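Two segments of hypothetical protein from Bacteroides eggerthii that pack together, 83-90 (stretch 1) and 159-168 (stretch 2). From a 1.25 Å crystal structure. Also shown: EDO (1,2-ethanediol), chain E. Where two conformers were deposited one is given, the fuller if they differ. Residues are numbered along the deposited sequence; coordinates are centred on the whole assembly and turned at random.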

# COMPACT_ATOMS: atom_id res chain seq x y z
N PRO A 83 -2.07 9.44 6.55
CA PRO A 83 -2.08 8.29 7.44
C PRO A 83 -3.39 8.09 8.16
O PRO A 83 -4.08 9.07 8.49
CB PRO A 83 -0.95 8.59 8.43
CG PRO A 83 -0.04 9.50 7.70
CD PRO A 83 -0.89 10.30 6.78
N GLY A 84 -3.73 6.84 8.38
CA GLY A 84 -4.96 6.46 9.05
C GLY A 84 -4.68 5.51 10.19
O GLY A 84 -4.51 5.92 11.33
N HIS A 85 -4.59 4.22 9.87
CA HIS A 85 -4.37 3.16 10.83
C HIS A 85 -3.32 2.22 10.31
O HIS A 85 -3.01 2.20 9.12
CB HIS A 85 -5.67 2.41 11.13
CG HIS A 85 -6.62 3.19 11.98
ND1 HIS A 85 -7.35 4.25 11.48
CD2 HIS A 85 -6.90 3.11 13.30
CE1 HIS A 85 -8.06 4.78 12.47
NE2 HIS A 85 -7.81 4.10 13.58
N PHE A 86 -2.78 1.40 11.20
CA PHE A 86 -1.81 0.36 10.91
C PHE A 86 -2.32 -0.96 11.44
O PHE A 86 -2.68 -1.07 12.61
CB PHE A 86 -0.48 0.71 11.57
CG PHE A 86 0.58 -0.33 11.37
CD1 PHE A 86 1.21 -0.49 10.16
CD2 PHE A 86 0.90 -1.18 12.41
CE1 PHE A 86 2.17 -1.51 9.99
CE2 PHE A 86 1.89 -2.14 12.24
CZ PHE A 86 2.49 -2.30 11.03
N VAL A 87 -2.36 -1.95 10.57
CA VAL A 87 -2.79 -3.28 10.90
C VAL A 87 -1.61 -4.21 10.82
O VAL A 87 -0.89 -4.21 9.82
CB VAL A 87 -3.86 -3.78 9.93
CG1 VAL A 87 -4.33 -5.18 10.29
CG2 VAL A 87 -5.04 -2.81 9.88
N MSE A 88 -1.39 -4.99 11.86
CA MSE A 88 -0.31 -5.96 11.89
C MSE A 88 -0.93 -7.35 11.90
O MSE A 88 -1.85 -7.61 12.67
CB MSE A 88 0.57 -5.69 13.11
CG MSE A 88 1.89 -6.43 13.17
SE MSE A 88 3.11 -5.70 14.57
CE MSE A 88 2.19 -6.42 16.13
N ILE A 89 -0.43 -8.23 11.03
CA ILE A 89 -0.93 -9.58 10.87
C ILE A 89 0.23 -10.55 11.05
O ILE A 89 1.12 -10.59 10.21
CB ILE A 89 -1.60 -9.81 9.51
CG1 ILE A 89 -2.69 -8.75 9.29
CG2 ILE A 89 -2.17 -11.22 9.42
CD1 ILE A 89 -3.47 -8.87 7.98
N VAL A 90 0.24 -11.26 12.17
CA VAL A 90 1.39 -12.04 12.58
C VAL A 90 1.01 -13.52 12.64
O VAL A 90 0.19 -13.90 13.46
CB VAL A 90 1.93 -11.59 13.96
CG1 VAL A 90 3.13 -12.42 14.36
CG2 VAL A 90 2.31 -10.12 13.93
N GLU A 159 -11.14 -9.64 11.05
CA GLU A 159 -10.84 -8.42 11.78
C GLU A 159 -10.28 -7.35 10.84
O GLU A 159 -10.56 -6.16 10.98
CB GLU A 159 -9.83 -8.76 12.87
CG GLU A 159 -9.61 -7.71 13.90
CD GLU A 159 -8.84 -8.21 15.13
OE1 GLU A 159 -8.55 -9.43 15.26
OE2 GLU A 159 -8.52 -7.36 15.97
N PHE A 160 -9.45 -7.79 9.89
CA PHE A 160 -8.89 -6.88 8.89
C PHE A 160 -9.91 -6.44 7.84
O PHE A 160 -10.04 -5.26 7.57
CB PHE A 160 -7.67 -7.55 8.24
CG PHE A 160 -7.07 -6.80 7.06
CD1 PHE A 160 -6.74 -5.46 7.13
CD2 PHE A 160 -6.80 -7.48 5.90
CE1 PHE A 160 -6.13 -4.82 6.07
CE2 PHE A 160 -6.21 -6.84 4.84
CZ PHE A 160 -5.90 -5.50 4.92
N LYS A 161 -10.63 -7.40 7.28
CA LYS A 161 -11.66 -7.12 6.29
C LYS A 161 -12.69 -6.15 6.87
O LYS A 161 -13.06 -5.18 6.22
CB LYS A 161 -12.34 -8.41 5.84
CG LYS A 161 -13.39 -8.22 4.73
CD LYS A 161 -14.02 -9.55 4.31
CE LYS A 161 -14.93 -9.40 3.09
NZ LYS A 161 -15.84 -8.26 3.22
N ASN A 162 -13.11 -6.41 8.10
CA ASN A 162 -14.14 -5.57 8.74
C ASN A 162 -13.64 -4.17 9.01
O ASN A 162 -14.37 -3.21 8.83
CB ASN A 162 -14.65 -6.19 10.04
CG ASN A 162 -15.42 -7.49 9.83
OD1 ASN A 162 -15.86 -7.79 8.72
ND2 ASN A 162 -15.57 -8.27 10.89
N LEU A 163 -12.39 -4.02 9.44
CA LEU A 163 -11.82 -2.69 9.60
C LEU A 163 -11.88 -1.88 8.31
O LEU A 163 -12.24 -0.71 8.31
CB LEU A 163 -10.36 -2.77 10.08
CG LEU A 163 -9.59 -1.45 10.15
CD1 LEU A 163 -10.18 -0.49 11.18
CD2 LEU A 163 -8.13 -1.72 10.46
N VAL A 164 -11.48 -2.50 7.21
CA VAL A 164 -11.48 -1.83 5.93
C VAL A 164 -12.92 -1.53 5.47
O VAL A 164 -13.22 -0.42 5.07
CB VAL A 164 -10.70 -2.63 4.88
CG1 VAL A 164 -10.89 -2.04 3.47
CG2 VAL A 164 -9.20 -2.63 5.24
N ASP A 165 -13.78 -2.53 5.55
CA ASP A 165 -15.17 -2.37 5.07
C ASP A 165 -15.91 -1.28 5.85
O ASP A 165 -16.74 -0.58 5.27
CB ASP A 165 -15.96 -3.68 5.16
CG ASP A 165 -15.56 -4.69 4.10
OD1 ASP A 165 -14.90 -4.28 3.12
OD2 ASP A 165 -15.91 -5.88 4.27
N ASN A 166 -15.63 -1.16 7.14
CA ASN A 166 -16.35 -0.26 8.02
C ASN A 166 -15.64 1.07 8.20
O ASN A 166 -16.10 1.93 8.97
CB ASN A 166 -16.60 -0.93 9.38
CG ASN A 166 -17.46 -2.18 9.26
OD1 ASN A 166 -18.08 -2.43 8.23
ND2 ASN A 166 -17.48 -2.98 10.32
N TYR A 167 -14.53 1.26 7.49
CA TYR A 167 -13.62 2.37 7.76
C TYR A 167 -14.28 3.72 7.49
O TYR A 167 -14.98 3.89 6.48
CB TYR A 167 -12.38 2.26 6.88
CG TYR A 167 -11.19 3.03 7.42
CD1 TYR A 167 -10.32 2.45 8.34
CD2 TYR A 167 -10.96 4.35 7.05
CE1 TYR A 167 -9.23 3.15 8.85
CE2 TYR A 167 -9.87 5.06 7.56
CZ TYR A 167 -9.02 4.46 8.46
OH TYR A 167 -7.96 5.14 8.97
N GLY A 168 -14.05 4.66 8.40
CA GLY A 168 -14.54 6.03 8.28
C GLY A 168 -16.06 6.13 8.24
O GLY A 168 -16.59 7.22 8.05
C1 EDO E . -12.23 -5.14 0.61
O1 EDO E . -12.65 -5.58 -0.69
C2 EDO E . -12.63 -6.22 1.61
O2 EDO E . -14.06 -6.35 1.60

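A strand, 83-90, lies against a helix, 159-165, and the loop that follows it, with the two axes nearly antiparallel at 165° and 10.3 Å apart at closest approach. That spacing leaves room for one layer of side chains. The strand's alternation does the sorting: His85, Val87 and Ile89 point toward the helix side, while Phe86 turns away. The helix answers with Phe160 and Leu163, one turn apart, and the loop adds Tyr167.

The apolar part centres on Val87, which reaches both helix residues: Val87 CG1 lies 4.0 Å from Phe160 CD1, with Val87 CG2 scarcely farther from that atom at 4.2 Å, and Val87 CG2 also presses closely on Leu163 CD2 at 3.3 Å. Ile89 CD1 sits over one face of the Phe160 ring, 4.2 Å from Phe160 CD2. With no polar groups to satisfy, these contacts rest on shape and burial.

Polarity enters at the other end, where a single hydrogen bond crosses the contact: His85 ND1 to Tyr167 OH, 2.7 Å, short and nearly straight. Each ring offers its edge, so the bond runs near both ring planes although these stand 86° apart. Gly84 makes space for the phenol: its CA is 3.3 Å from Tyr167 OH, and a CB there would clash with that oxygen.

On the helix itself, Lys161 NZ and Asp165 OD2 form a 2.6 Å salt bridge, outside the strand contact.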